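Local atomic coordinates of protein CbbY (Rhodobacter sphaeroides, PDB entry 4UAS), a protein that removes phosphate, with the aid of magnesium, from xylulose-1,5-bisphosphate, a potent Rubisco inhibitor made by Rubisco itself. Residues E3-D8 with A98-E103; E53-F58 with A72-A77; P120-L125 with D139-G144; L159-L164 with A187-I192; V193-Y198 with E202-A207. All coordinates share one frame; numbering follows the deposited sequence. Where two conformers were deposited one is given.

Interaction 1: residues E3-D8 with A98-E103; sequences EAILFD and ADLIAE. With MG (magnesium ion), chain D.
In the layer behind the magnesium-bearing active site, F7 and I5 of the strand that leads to D8 pack against L100 and I101 of helix 97-107. The F7 ring makes two of the three side-chain contacts. Its leading atom CZ lies 3.6 Å from CG1 of I101, and the end methyl CD1 of I101 sits over one ring face, 4.0 Å from F7 CZ. L100 approaches the same ring obliquely, bringing its CD2 to 4.1 Å from F7 CZ. With CG set anti to the carbonyl carbon (chi1 -64°), F7 sends its ring from the strand to the helix. I5, two residues earlier and on the same side of the sheet, adds a looser touch, its CD1 4.4 Å from CG of L100. Strand 4-7 is a central strand of the parallel sheet of the Rossmann-like HAD core, and the helix segment runs at 150° to it. Long apolar side chains suit this layer because they must bridge nearly 11 Å between the two axes. Replacing the ring of F7 with the methyl of an alanine is likely to open a gap beneath I101 CD1 and L100 CD2 and let this end of the strand shift against its helix. The next residue, D8, the presumed nucleophile, turns the other way, and its OD2 binds magnesium at 2.1 Å. D10, through its carbonyl oxygen, and D176 bind the same ion, as do two waters, while K151 forms a salt bridge to D8 OD1 and T12 a hydrogen bond to OD2.

Interaction 2: residues E53-F58 with A72-A77; sequences ERIARF and ADIHRA
I55 of helix 51-61 points its end methyl between I74 and H75 of helix 71-87, joining two helices of the alpha-helical cap that HAD phosphatases of this type carry above the catalytic core. The I55 and I74 side chains meet at a slant, methyl to methyl, with I55 CD1 4.0 Å from I74 CG2. Both isoleucines set CG1 anti to the carbonyl carbon, and I55 (chi1 -64°) thereby extends CG1 and CD1 across the gap. I74 offers its shorter branch instead. Branched, purely apolar side chains fit here because each can turn one arm to the neighbouring helix and another to the surroundings, where F24 lies beside I55 and W35 and L31 beside I74. H75 is used differently. Its imidazole, anti to the backbone N (chi1 -176°), leaves the helix contact, and its side chain comes within about 4 Å of that of S118 (nearest atoms). H75 and S118 both bind substrate, as do E53 and R54 on the facing helix, so the packing lies just behind residues of the pocket. What remains of H75 in the interface is its root: I55 CD1 rests 4.2 Å from H75 CB and equally 4.2 Å from H75 N.

Interaction 3: residues P120-L125 with D139-G144; sequences PNVEAL and DVIAAG
V122 is the one side chain of helix 119-129 here that packs on segment 139-144, and it uses both its methyls. CG1 reaches CG2 of I141 at 4.3 Å, while CG2 lies 4.4 Å from CB of A143. Valine's fork makes this possible: with CG1 anti to the backbone N (chi1 178°), the two arms spread over positions two residues apart on the same side of the chain. I141 supplies bulk where the helix stands off, and A143 only a methyl. Both distances are those of relaxed van der Waals contact, without a polar bond between the segments. In the next shell, E123 OE1 accepts a hydrogen bond from A134 N in the loop that returns to the strand, and N121 ND2 bonds T117 OG1 at the helix start. P120 and N121, immediately before V122 in the helix, belong to the substrate site. Past A143 the chain bends through G144, whose positive phi (62°) a residue with a side chain would adopt less readily. The contact closes the beta-alpha-beta unit of strand 110-114, helix 119-129 and strand 140-142. Strand 140-142 is an outermost strand of the sheet: its I141 faces helix 119-129, whereas V140 and A142 pack on helix 155-164.

Interaction 4: residues L159-L164 with A187-I192; sequences LALREL and AGLRCI
L161 of helix 155-164 and L189, in the turn that leads into the strand, make the main apolar contact, reaching toward each other tip to tip with CD1 of L161 4.2 Å from CD1 of L189. Both leucines put CG anti to the carbonyl carbon (chi1 -73° for L161), which leads their branched ends out from the backbone to meet. L161 CD1 also touches A187, lying 4.3 Å from its CB, where a small residue lets the leucine come close to the chain. A second kind of contact is with backbone: the same CD1 stands 3.9 Å from the carbonyl O of A187, a van der Waals approach and no hydrogen bond. G188 (phi 83°) is the C-prime residue of a Schellman motif ending helix 178-186, its N-H and that of L189 bonding back to carbonyls there. Helix 155-164 covers one side of the parallel HAD core sheet, A160 and L164 packing on L6, and this contact ties it to the turn after helix 178-186. Since no hydrogen bond or charge pair joins the two segments, their link rests on apolar packing, and leucine and alanine suit it because they bury apolar surface and ask for no polar partner.

Interaction 5: residues V193-Y198 with E202-A207; sequences VSPGFY and EEFAGA
V193 lays its CG1 methyl over a face of the F204 ring, 3.8 Å from the ring centroid and 15° off the ring normal, a CH-pi contact. The two side chains cross at about a right angle, and the methyl sits over the ring, displaced toward the rim at CD1 and CE1. With CG1 anti to the backbone N (chi1 175°), V193 keeps its other branch for A207, whose CB lies 3.9 Å from V193 CG2. P195 approaches F204 obliquely: its CB is 4.0 Å from F204 CE2, and its stiff ring presents a fixed apolar surface there. V193 ends strand 190-193 of the HAD core sheet; the others lie in the excursion from it to strand 209-210, whose L210 touches V193, P195 and F204 alike. A type II turn from F204 to A207, closed by A207 N to F204 O at 3.1 Å, brings A207 back under V193. G206 fits its third position, since at a phi of 82° a side chain would press on the preceding carbonyl. With an alanine here instead of F204, V193 CG1 and P195 CB would probably lose their common partner, leaving the loop less firmly packed on V193. P195 comes within about 6 Å, side chain to side chain, of the magnesium ligand D176.

Overall arrangement
Interactions 1, 3 and 4 all reach the one parallel sheet of the HAD core, with centres 13 to 16 Å apart. Helix 155-164 connects them: A160 and L164 touch A4 and L6 of interaction 1 as well as V140 and A142 of interaction 3. Interaction 5 continues directly from strand 190-193 of interaction 4, A207 touching C191. Interaction 2 stands apart in the cap, its centre 31 Å from that of interaction 1, and its residues fall in the chain between 3-8 and 98-103; the others follow in sequence order. The core contacts pack on the sheet whose strand ends carry the magnesium ligands D8 and D176, while the cap adds E53, R54 and H75 to a substrate site shared with P120 and N121.

Interaction 1: residues E3-D8 with A98-E103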
# COMPACT_ATOMS: atom_id res chain seq x y z
N GLU A 3 -21.18 -1.51 -0.85
CA GLU A 3 -21.28 -0.11 -1.31
C GLU A 3 -19.95 0.57 -1.56
O GLU A 3 -19.88 1.52 -2.28
CB GLU A 3 -22.09 0.73 -0.34
CG GLU A 3 -23.56 0.31 -0.35
CD GLU A 3 -24.45 1.02 0.63
OE1 GLU A 3 -23.97 1.95 1.31
OE2 GLU A 3 -25.64 0.60 0.70
N ALA A 4 -18.86 0.01 -1.03
CA ALA A 4 -17.53 0.59 -1.25
C ALA A 4 -16.50 -0.53 -1.11
O ALA A 4 -16.64 -1.40 -0.30
CB ALA A 4 -17.20 1.75 -0.28
N ILE A 5 -15.40 -0.37 -1.87
CA ILE A 5 -14.21 -1.19 -1.73
C ILE A 5 -13.05 -0.28 -1.47
O ILE A 5 -12.84 0.70 -2.18
CB ILE A 5 -13.94 -2.04 -3.02
CG1 ILE A 5 -15.18 -2.79 -3.50
CG2 ILE A 5 -12.78 -2.96 -2.78
CD1 ILE A 5 -15.07 -3.36 -4.91
N LEU A 6 -12.28 -0.68 -0.45
CA LEU A 6 -11.10 0.07 -0.00
C LEU A 6 -9.86 -0.77 -0.31
O LEU A 6 -9.76 -1.91 0.15
CB LEU A 6 -11.20 0.42 1.46
CG LEU A 6 -12.35 1.35 1.80
CD1 LEU A 6 -13.63 0.62 2.06
CD2 LEU A 6 -12.02 2.19 3.04
N PHE A 7 -8.97 -0.24 -1.10
CA PHE A 7 -7.75 -0.91 -1.53
C PHE A 7 -6.51 -0.40 -0.85
O PHE A 7 -6.20 0.77 -0.87
CB PHE A 7 -7.51 -0.69 -3.02
CG PHE A 7 -8.56 -1.31 -3.92
CD1 PHE A 7 -8.36 -2.56 -4.50
CD2 PHE A 7 -9.73 -0.63 -4.22
CE1 PHE A 7 -9.32 -3.09 -5.38
CE2 PHE A 7 -10.68 -1.20 -5.04
CZ PHE A 7 -10.46 -2.40 -5.63
N ASP A 8 -5.74 -1.33 -0.26
CA ASP A 8 -4.36 -1.13 -0.00
C ASP A 8 -3.63 -0.88 -1.33
O ASP A 8 -4.12 -1.27 -2.38
CB ASP A 8 -3.83 -2.38 0.68
CG ASP A 8 -2.40 -2.33 1.07
OD1 ASP A 8 -2.01 -1.31 1.71
OD2 ASP A 8 -1.59 -3.17 0.64
N ALA A 98 -7.59 -5.12 -11.93
CA ALA A 98 -8.24 -4.35 -12.98
C ALA A 98 -9.68 -4.84 -13.23
O ALA A 98 -10.61 -4.01 -13.37
CB ALA A 98 -7.44 -4.37 -14.30
N ASP A 99 -9.89 -6.15 -13.28
CA ASP A 99 -11.26 -6.70 -13.51
C ASP A 99 -12.21 -6.32 -12.38
O ASP A 99 -13.36 -5.98 -12.65
CB ASP A 99 -11.19 -8.18 -13.63
CG ASP A 99 -10.47 -8.64 -14.89
OD1 ASP A 99 -10.34 -7.85 -15.83
OD2 ASP A 99 -10.12 -9.84 -14.94
N LEU A 100 -11.78 -6.40 -11.12
CA LEU A 100 -12.63 -6.04 -10.01
C LEU A 100 -13.01 -4.54 -10.08
O LEU A 100 -14.17 -4.20 -9.85
CB LEU A 100 -11.93 -6.35 -8.70
CG LEU A 100 -12.78 -6.05 -7.46
CD1 LEU A 100 -13.95 -6.94 -7.42
CD2 LEU A 100 -11.93 -6.20 -6.19
N ILE A 101 -12.03 -3.69 -10.38
CA ILE A 101 -12.32 -2.26 -10.39
C ILE A 101 -13.30 -1.96 -11.50
O ILE A 101 -14.22 -1.15 -11.33
CB ILE A 101 -11.02 -1.49 -10.47
CG1 ILE A 101 -10.34 -1.56 -9.09
CG2 ILE A 101 -11.23 -0.02 -10.91
CD1 ILE A 101 -8.92 -1.03 -9.01
N ALA A 102 -13.15 -2.60 -12.64
CA ALA A 102 -14.09 -2.33 -13.76
C ALA A 102 -15.46 -2.80 -13.42
O ALA A 102 -16.43 -2.09 -13.73
CB ALA A 102 -13.59 -3.02 -14.98
N GLU A 103 -15.62 -3.97 -12.82
CA GLU A 103 -16.89 -4.48 -12.40
C GLU A 103 -17.54 -3.56 -11.36
O GLU A 103 -18.75 -3.31 -11.41
CB GLU A 103 -16.77 -5.86 -11.83
CG GLU A 103 -18.08 -6.57 -11.68
CD GLU A 103 -17.96 -7.94 -11.03
OE1 GLU A 103 -16.82 -8.37 -10.80
OE2 GLU A 103 -19.01 -8.58 -10.75
MG MG D . 0.32 -3.49 1.49
O HOH W 1 2.06 -4.20 2.16
O HOH W 2 -0.57 -3.61 3.51

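Interaction 2: residues E53-F58 with A72-A77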
# COMPACT_ATOMS: atom_id res chain seq x y z
N GLU A 53 9.21 6.59 8.56
CA GLU A 53 9.24 5.79 9.76
C GLU A 53 10.23 4.65 9.64
O GLU A 53 10.91 4.27 10.59
CB GLU A 53 7.83 5.28 10.10
CG GLU A 53 6.79 6.38 10.45
CD GLU A 53 6.17 7.10 9.25
OE1 GLU A 53 6.52 6.90 8.10
OE2 GLU A 53 5.23 7.93 9.56
N ARG A 54 10.29 4.04 8.47
CA ARG A 54 11.19 2.91 8.22
C ARG A 54 12.65 3.41 8.25
O ARG A 54 13.50 2.76 8.84
CB ARG A 54 10.88 2.30 6.83
CG ARG A 54 11.60 1.04 6.57
CD ARG A 54 11.16 0.34 5.29
NE ARG A 54 9.77 -0.00 5.41
CZ ARG A 54 8.84 0.23 4.56
NH1 ARG A 54 9.14 0.54 3.29
NH2 ARG A 54 7.56 0.16 4.91
N ILE A 55 12.94 4.56 7.64
CA ILE A 55 14.30 5.11 7.74
C ILE A 55 14.65 5.36 9.18
O ILE A 55 15.75 5.04 9.64
CB ILE A 55 14.45 6.38 6.84
CG1 ILE A 55 14.29 6.06 5.37
CG2 ILE A 55 15.78 7.08 7.14
CD1 ILE A 55 13.98 7.29 4.53
N ALA A 56 13.73 5.98 9.95
CA ALA A 56 13.99 6.30 11.33
C ALA A 56 14.31 5.05 12.13
O ALA A 56 15.25 5.03 12.97
CB ALA A 56 12.81 7.05 11.94
N ARG A 57 13.56 3.98 11.89
CA ARG A 57 13.81 2.72 12.59
C ARG A 57 15.21 2.18 12.28
O ARG A 57 15.98 1.79 13.17
CB ARG A 57 12.78 1.67 12.23
CG ARG A 57 13.11 0.27 12.67
CD ARG A 57 12.06 -0.73 12.28
NE ARG A 57 12.49 -2.09 12.44
CZ ARG A 57 11.78 -3.13 12.03
NH1 ARG A 57 10.57 -2.95 11.52
NH2 ARG A 57 12.29 -4.36 12.12
N PHE A 58 15.55 2.16 11.01
CA PHE A 58 16.88 1.72 10.58
C PHE A 58 17.95 2.55 11.27
O PHE A 58 18.95 2.00 11.76
CB PHE A 58 16.97 1.84 9.09
CG PHE A 58 18.37 1.72 8.54
CD1 PHE A 58 19.04 0.54 8.52
CD2 PHE A 58 18.98 2.85 8.02
CE1 PHE A 58 20.30 0.47 8.04
CE2 PHE A 58 20.27 2.82 7.48
CZ PHE A 58 20.92 1.58 7.51
N ALA A 72 13.30 13.57 6.50
CA ALA A 72 12.30 13.99 5.54
C ALA A 72 12.89 14.28 4.13
O ALA A 72 12.26 13.99 3.11
CB ALA A 72 11.50 15.17 6.05
N ASP A 73 14.14 14.82 4.09
CA ASP A 73 14.81 15.11 2.86
C ASP A 73 15.31 13.82 2.17
O ASP A 73 15.27 13.73 0.94
CB ASP A 73 15.96 16.10 3.09
CG ASP A 73 15.44 17.45 3.57
OD1 ASP A 73 14.57 18.04 2.91
OD2 ASP A 73 15.68 17.76 4.70
N ILE A 74 15.77 12.89 2.97
CA ILE A 74 16.14 11.56 2.42
C ILE A 74 14.92 10.91 1.76
O ILE A 74 14.97 10.38 0.64
CB ILE A 74 16.73 10.63 3.47
CG1 ILE A 74 17.99 11.27 4.14
CG2 ILE A 74 17.05 9.26 2.88
CD1 ILE A 74 18.51 10.53 5.33
N HIS A 75 13.81 10.95 2.49
CA HIS A 75 12.55 10.38 2.00
C HIS A 75 12.05 11.07 0.76
O HIS A 75 11.56 10.39 -0.18
CB HIS A 75 11.52 10.37 3.10
CG HIS A 75 10.22 9.73 2.75
ND1 HIS A 75 9.04 10.45 2.72
CD2 HIS A 75 9.91 8.48 2.38
CE1 HIS A 75 8.06 9.67 2.31
NE2 HIS A 75 8.55 8.46 2.10
N ARG A 76 12.14 12.41 0.71
CA ARG A 76 11.73 13.13 -0.50
C ARG A 76 12.54 12.68 -1.71
O ARG A 76 11.99 12.44 -2.79
CB ARG A 76 11.87 14.65 -0.28
CG ARG A 76 11.53 15.53 -1.47
CD ARG A 76 11.66 17.06 -1.23
NE ARG A 76 12.21 17.43 0.10
CZ ARG A 76 11.54 17.35 1.26
NH1 ARG A 76 12.13 17.72 2.41
NH2 ARG A 76 10.27 16.90 1.30
N ALA A 77 13.86 12.57 -1.54
CA ALA A 77 14.70 12.14 -2.63
C ALA A 77 14.34 10.70 -3.10
O ALA A 77 14.28 10.41 -4.28
CB ALA A 77 16.16 12.21 -2.20

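Interaction 3: residues P120-L125 with D139-G144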
# COMPACT_ATOMS: atom_id res chain seq x y z
N PRO A 120 2.45 11.02 -3.83
CA PRO A 120 3.03 10.96 -5.15
C PRO A 120 3.21 9.53 -5.67
O PRO A 120 3.21 9.30 -6.89
CB PRO A 120 4.37 11.67 -5.00
CG PRO A 120 4.24 12.52 -3.79
CD PRO A 120 3.22 11.88 -2.90
N ASN A 121 3.43 8.60 -4.78
CA ASN A 121 3.56 7.22 -5.20
C ASN A 121 2.27 6.61 -5.73
O ASN A 121 2.26 5.87 -6.68
CB ASN A 121 4.08 6.37 -4.03
CG ASN A 121 5.46 6.78 -3.54
OD1 ASN A 121 6.24 7.41 -4.21
ND2 ASN A 121 5.75 6.40 -2.34
N VAL A 122 1.14 6.98 -5.09
CA VAL A 122 -0.16 6.55 -5.57
C VAL A 122 -0.38 7.08 -7.00
O VAL A 122 -0.88 6.40 -7.87
CB VAL A 122 -1.25 7.01 -4.61
CG1 VAL A 122 -2.65 6.63 -5.12
CG2 VAL A 122 -1.07 6.48 -3.22
N GLU A 123 -0.12 8.39 -7.15
CA GLU A 123 -0.32 9.02 -8.44
C GLU A 123 0.54 8.38 -9.51
O GLU A 123 0.07 8.10 -10.60
CB GLU A 123 -0.02 10.53 -8.37
CG GLU A 123 -1.08 11.30 -7.60
CD GLU A 123 -2.36 11.39 -8.37
OE1 GLU A 123 -2.49 10.98 -9.60
OE2 GLU A 123 -3.32 11.94 -7.79
N ALA A 124 1.80 8.09 -9.18
CA ALA A 124 2.70 7.48 -10.16
C ALA A 124 2.20 6.09 -10.56
O ALA A 124 2.20 5.71 -11.73
CB ALA A 124 4.11 7.44 -9.57
N LEU A 125 1.75 5.29 -9.58
CA LEU A 125 1.20 4.00 -9.88
C LEU A 125 -0.03 4.04 -10.74
O LEU A 125 -0.17 3.28 -11.69
CB LEU A 125 0.94 3.23 -8.57
CG LEU A 125 0.38 1.82 -8.75
CD1 LEU A 125 0.66 1.01 -7.46
CD2 LEU A 125 -1.15 1.81 -8.79
N ASP A 139 -12.48 7.28 -5.84
CA ASP A 139 -13.34 8.37 -5.35
C ASP A 139 -12.71 9.05 -4.14
O ASP A 139 -12.92 10.26 -3.92
CB ASP A 139 -14.70 7.81 -5.02
CG ASP A 139 -15.36 7.18 -6.22
OD1 ASP A 139 -15.73 7.94 -7.08
OD2 ASP A 139 -15.36 5.94 -6.35
N VAL A 140 -11.94 8.30 -3.35
CA VAL A 140 -11.33 8.76 -2.12
C VAL A 140 -9.92 8.23 -2.06
O VAL A 140 -9.68 7.05 -2.35
CB VAL A 140 -12.13 8.25 -0.89
CG1 VAL A 140 -11.35 8.43 0.42
CG2 VAL A 140 -13.49 8.98 -0.79
N ILE A 141 -8.95 9.09 -1.71
CA ILE A 141 -7.57 8.68 -1.55
C ILE A 141 -7.14 9.07 -0.16
O ILE A 141 -7.02 10.26 0.18
CB ILE A 141 -6.61 9.27 -2.61
CG1 ILE A 141 -7.07 8.79 -4.02
CG2 ILE A 141 -5.17 8.85 -2.37
CD1 ILE A 141 -6.39 9.49 -5.15
N ALA A 142 -6.88 8.10 0.70
CA ALA A 142 -6.39 8.26 2.04
C ALA A 142 -4.95 7.70 2.05
O ALA A 142 -4.78 6.47 1.92
CB ALA A 142 -7.31 7.57 3.04
N ALA A 143 -3.96 8.57 2.21
CA ALA A 143 -2.55 8.19 2.01
C ALA A 143 -1.63 8.88 3.00
O ALA A 143 -1.97 9.93 3.55
CB ALA A 143 -2.12 8.47 0.58
N GLY A 144 -0.45 8.32 3.20
CA GLY A 144 0.69 9.05 3.73
C GLY A 144 0.42 9.60 5.13
O GLY A 144 -0.03 8.93 6.01

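Interaction 4: residues L159-L164 with A187-I192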
# COMPACT_ATOMS: atom_id res chain seq x y z
N LEU A 159 -10.44 7.29 8.21
CA LEU A 159 -10.47 8.51 7.37
C LEU A 159 -11.18 8.21 6.07
O LEU A 159 -12.09 8.93 5.64
CB LEU A 159 -9.03 8.99 7.15
CG LEU A 159 -8.85 10.04 6.07
CD1 LEU A 159 -9.67 11.26 6.26
CD2 LEU A 159 -7.38 10.30 5.81
N ALA A 160 -10.76 7.14 5.37
CA ALA A 160 -11.34 6.81 4.09
C ALA A 160 -12.83 6.59 4.21
O ALA A 160 -13.61 7.03 3.34
CB ALA A 160 -10.65 5.57 3.54
N LEU A 161 -13.24 5.86 5.22
CA LEU A 161 -14.69 5.59 5.41
C LEU A 161 -15.48 6.86 5.70
O LEU A 161 -16.63 7.00 5.23
CB LEU A 161 -14.90 4.61 6.52
CG LEU A 161 -14.53 3.16 6.20
CD1 LEU A 161 -14.46 2.35 7.49
CD2 LEU A 161 -15.53 2.57 5.25
N ARG A 162 -14.94 7.80 6.46
CA ARG A 162 -15.60 9.06 6.71
C ARG A 162 -15.79 9.81 5.40
O ARG A 162 -16.85 10.39 5.12
CB ARG A 162 -14.88 9.89 7.77
CG ARG A 162 -15.72 11.14 8.11
CD ARG A 162 -15.24 11.98 9.22
NE ARG A 162 -13.96 12.25 9.00
CZ ARG A 162 -12.82 11.69 9.58
NH1 ARG A 162 -12.67 10.89 10.63
NH2 ARG A 162 -11.77 12.08 9.04
N GLU A 163 -14.76 9.86 4.58
CA GLU A 163 -14.83 10.56 3.29
C GLU A 163 -15.78 9.87 2.33
O GLU A 163 -16.49 10.55 1.60
CB GLU A 163 -13.45 10.72 2.67
CG GLU A 163 -12.59 11.67 3.46
CD GLU A 163 -11.36 12.19 2.81
OE1 GLU A 163 -11.44 13.32 2.29
OE2 GLU A 163 -10.38 11.48 2.82
N LEU A 164 -15.81 8.54 2.32
CA LEU A 164 -16.75 7.80 1.51
C LEU A 164 -18.17 7.97 1.96
O LEU A 164 -19.09 7.85 1.11
CB LEU A 164 -16.43 6.29 1.55
CG LEU A 164 -15.23 5.81 0.75
CD1 LEU A 164 -14.82 4.41 1.21
CD2 LEU A 164 -15.49 5.82 -0.78
N ALA A 187 -11.04 -0.95 11.86
CA ALA A 187 -12.00 -0.02 11.31
C ALA A 187 -13.36 -0.67 11.06
O ALA A 187 -14.25 -0.05 10.52
CB ALA A 187 -11.44 0.61 10.04
N GLY A 188 -13.52 -1.92 11.48
CA GLY A 188 -14.79 -2.63 11.35
C GLY A 188 -15.03 -3.26 10.01
O GLY A 188 -16.17 -3.63 9.69
N LEU A 189 -13.98 -3.40 9.19
CA LEU A 189 -14.14 -3.88 7.82
C LEU A 189 -13.83 -5.36 7.71
O LEU A 189 -12.85 -5.86 8.24
CB LEU A 189 -13.12 -3.12 6.91
CG LEU A 189 -13.45 -1.65 6.71
CD1 LEU A 189 -12.26 -0.93 6.19
CD2 LEU A 189 -14.61 -1.50 5.77
N ARG A 190 -14.66 -6.02 6.93
CA ARG A 190 -14.25 -7.28 6.36
C ARG A 190 -13.05 -7.07 5.45
O ARG A 190 -12.91 -6.04 4.80
CB ARG A 190 -15.39 -7.92 5.64
CG ARG A 190 -16.49 -8.45 6.68
CD ARG A 190 -17.60 -9.29 6.13
NE ARG A 190 -18.16 -8.55 4.99
CZ ARG A 190 -18.03 -8.85 3.69
NH1 ARG A 190 -17.21 -9.85 3.35
NH2 ARG A 190 -18.62 -8.09 2.75
N CYS A 191 -12.18 -8.07 5.40
CA CYS A 191 -10.90 -7.88 4.73
C CYS A 191 -10.50 -9.19 4.01
O CYS A 191 -10.49 -10.26 4.60
CB CYS A 191 -9.84 -7.49 5.74
SG CYS A 191 -8.21 -7.14 5.02
N ILE A 192 -10.26 -9.03 2.71
CA ILE A 192 -9.74 -10.09 1.82
C ILE A 192 -8.24 -9.88 1.68
O ILE A 192 -7.83 -8.82 1.25
CB ILE A 192 -10.31 -9.90 0.43
CG1 ILE A 192 -11.82 -9.71 0.46
CG2 ILE A 192 -9.89 -11.09 -0.43
CD1 ILE A 192 -12.54 -10.83 1.16

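Interaction 5: residues V193-Y198 with E202-A207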
# COMPACT_ATOMS: atom_id res chain seq x y z
N VAL A 193 -7.46 -10.92 2.03
CA VAL A 193 -6.04 -10.86 1.96
C VAL A 193 -5.52 -11.74 0.82
O VAL A 193 -5.90 -12.91 0.73
CB VAL A 193 -5.38 -11.24 3.30
CG1 VAL A 193 -3.87 -11.30 3.16
CG2 VAL A 193 -5.78 -10.31 4.41
N SER A 194 -4.57 -11.22 0.05
CA SER A 194 -3.74 -12.05 -0.85
C SER A 194 -2.31 -11.63 -0.65
O SER A 194 -1.94 -10.51 -0.99
CB SER A 194 -4.11 -11.93 -2.29
OG SER A 194 -3.31 -12.85 -3.07
N PRO A 195 -1.47 -12.48 -0.02
CA PRO A 195 -0.08 -12.06 0.25
C PRO A 195 0.79 -12.04 -0.96
O PRO A 195 0.41 -12.48 -2.04
CB PRO A 195 0.39 -13.05 1.29
CG PRO A 195 -0.38 -14.21 1.04
CD PRO A 195 -1.75 -13.85 0.46
N GLY A 196 1.97 -11.54 -0.78
CA GLY A 196 2.96 -11.53 -1.82
C GLY A 196 4.28 -11.84 -1.25
O GLY A 196 4.39 -12.36 -0.13
N PHE A 197 5.32 -11.55 -2.03
CA PHE A 197 6.62 -12.00 -1.71
C PHE A 197 7.06 -11.72 -0.25
O PHE A 197 7.59 -12.59 0.47
CB PHE A 197 7.68 -11.38 -2.72
CG PHE A 197 9.09 -11.75 -2.41
CD1 PHE A 197 9.52 -13.02 -2.55
CD2 PHE A 197 10.02 -10.77 -2.04
CE1 PHE A 197 10.80 -13.37 -2.26
CE2 PHE A 197 11.31 -11.12 -1.79
CZ PHE A 197 11.71 -12.41 -1.86
N TYR A 198 6.90 -10.47 0.14
CA TYR A 198 7.42 -10.04 1.41
C TYR A 198 6.50 -10.34 2.58
O TYR A 198 6.87 -10.11 3.72
CB TYR A 198 7.74 -8.56 1.38
CG TYR A 198 9.06 -8.24 0.76
CD1 TYR A 198 9.16 -7.52 -0.43
CD2 TYR A 198 10.23 -8.58 1.40
CE1 TYR A 198 10.38 -7.16 -0.95
CE2 TYR A 198 11.50 -8.23 0.87
CZ TYR A 198 11.55 -7.52 -0.30
OH TYR A 198 12.79 -7.17 -0.76
N GLU A 202 3.65 -14.38 6.82
CA GLU A 202 2.79 -13.87 7.88
C GLU A 202 1.57 -14.77 8.10
O GLU A 202 1.20 -15.58 7.25
CB GLU A 202 2.36 -12.44 7.62
CG GLU A 202 3.54 -11.45 7.55
CD GLU A 202 3.11 -10.04 7.27
OE1 GLU A 202 2.09 -9.81 6.64
OE2 GLU A 202 3.82 -9.10 7.74
N GLU A 203 0.97 -14.64 9.28
CA GLU A 203 -0.28 -15.33 9.57
C GLU A 203 -1.42 -14.34 9.53
O GLU A 203 -1.26 -13.21 9.92
CB GLU A 203 -0.23 -16.00 10.90
CG GLU A 203 0.69 -17.28 10.93
CD GLU A 203 0.42 -18.17 12.08
OE1 GLU A 203 0.01 -19.33 11.81
OE2 GLU A 203 0.61 -17.71 13.23
N PHE A 204 -2.51 -14.76 8.97
CA PHE A 204 -3.62 -13.88 8.68
C PHE A 204 -4.92 -14.27 9.36
O PHE A 204 -5.97 -14.35 8.77
CB PHE A 204 -3.82 -13.79 7.15
CG PHE A 204 -2.63 -13.25 6.44
CD1 PHE A 204 -2.30 -11.92 6.53
CD2 PHE A 204 -1.78 -14.08 5.72
CE1 PHE A 204 -1.18 -11.43 5.87
CE2 PHE A 204 -0.64 -13.60 5.08
CZ PHE A 204 -0.35 -12.26 5.12
N ALA A 205 -4.83 -14.49 10.66
CA ALA A 205 -5.98 -14.82 11.45
C ALA A 205 -7.05 -13.76 11.35
O ALA A 205 -6.81 -12.57 11.49
CB ALA A 205 -5.56 -15.05 12.93
N GLY A 206 -8.25 -14.25 11.12
CA GLY A 206 -9.40 -13.37 10.98
C GLY A 206 -9.60 -12.74 9.61
O GLY A 206 -10.60 -12.05 9.46
N ALA A 207 -8.73 -12.98 8.64
CA ALA A 207 -9.06 -12.56 7.32
C ALA A 207 -10.35 -13.23 6.91
O ALA A 207 -10.59 -14.42 7.18
CB ALA A 207 -7.93 -12.94 6.34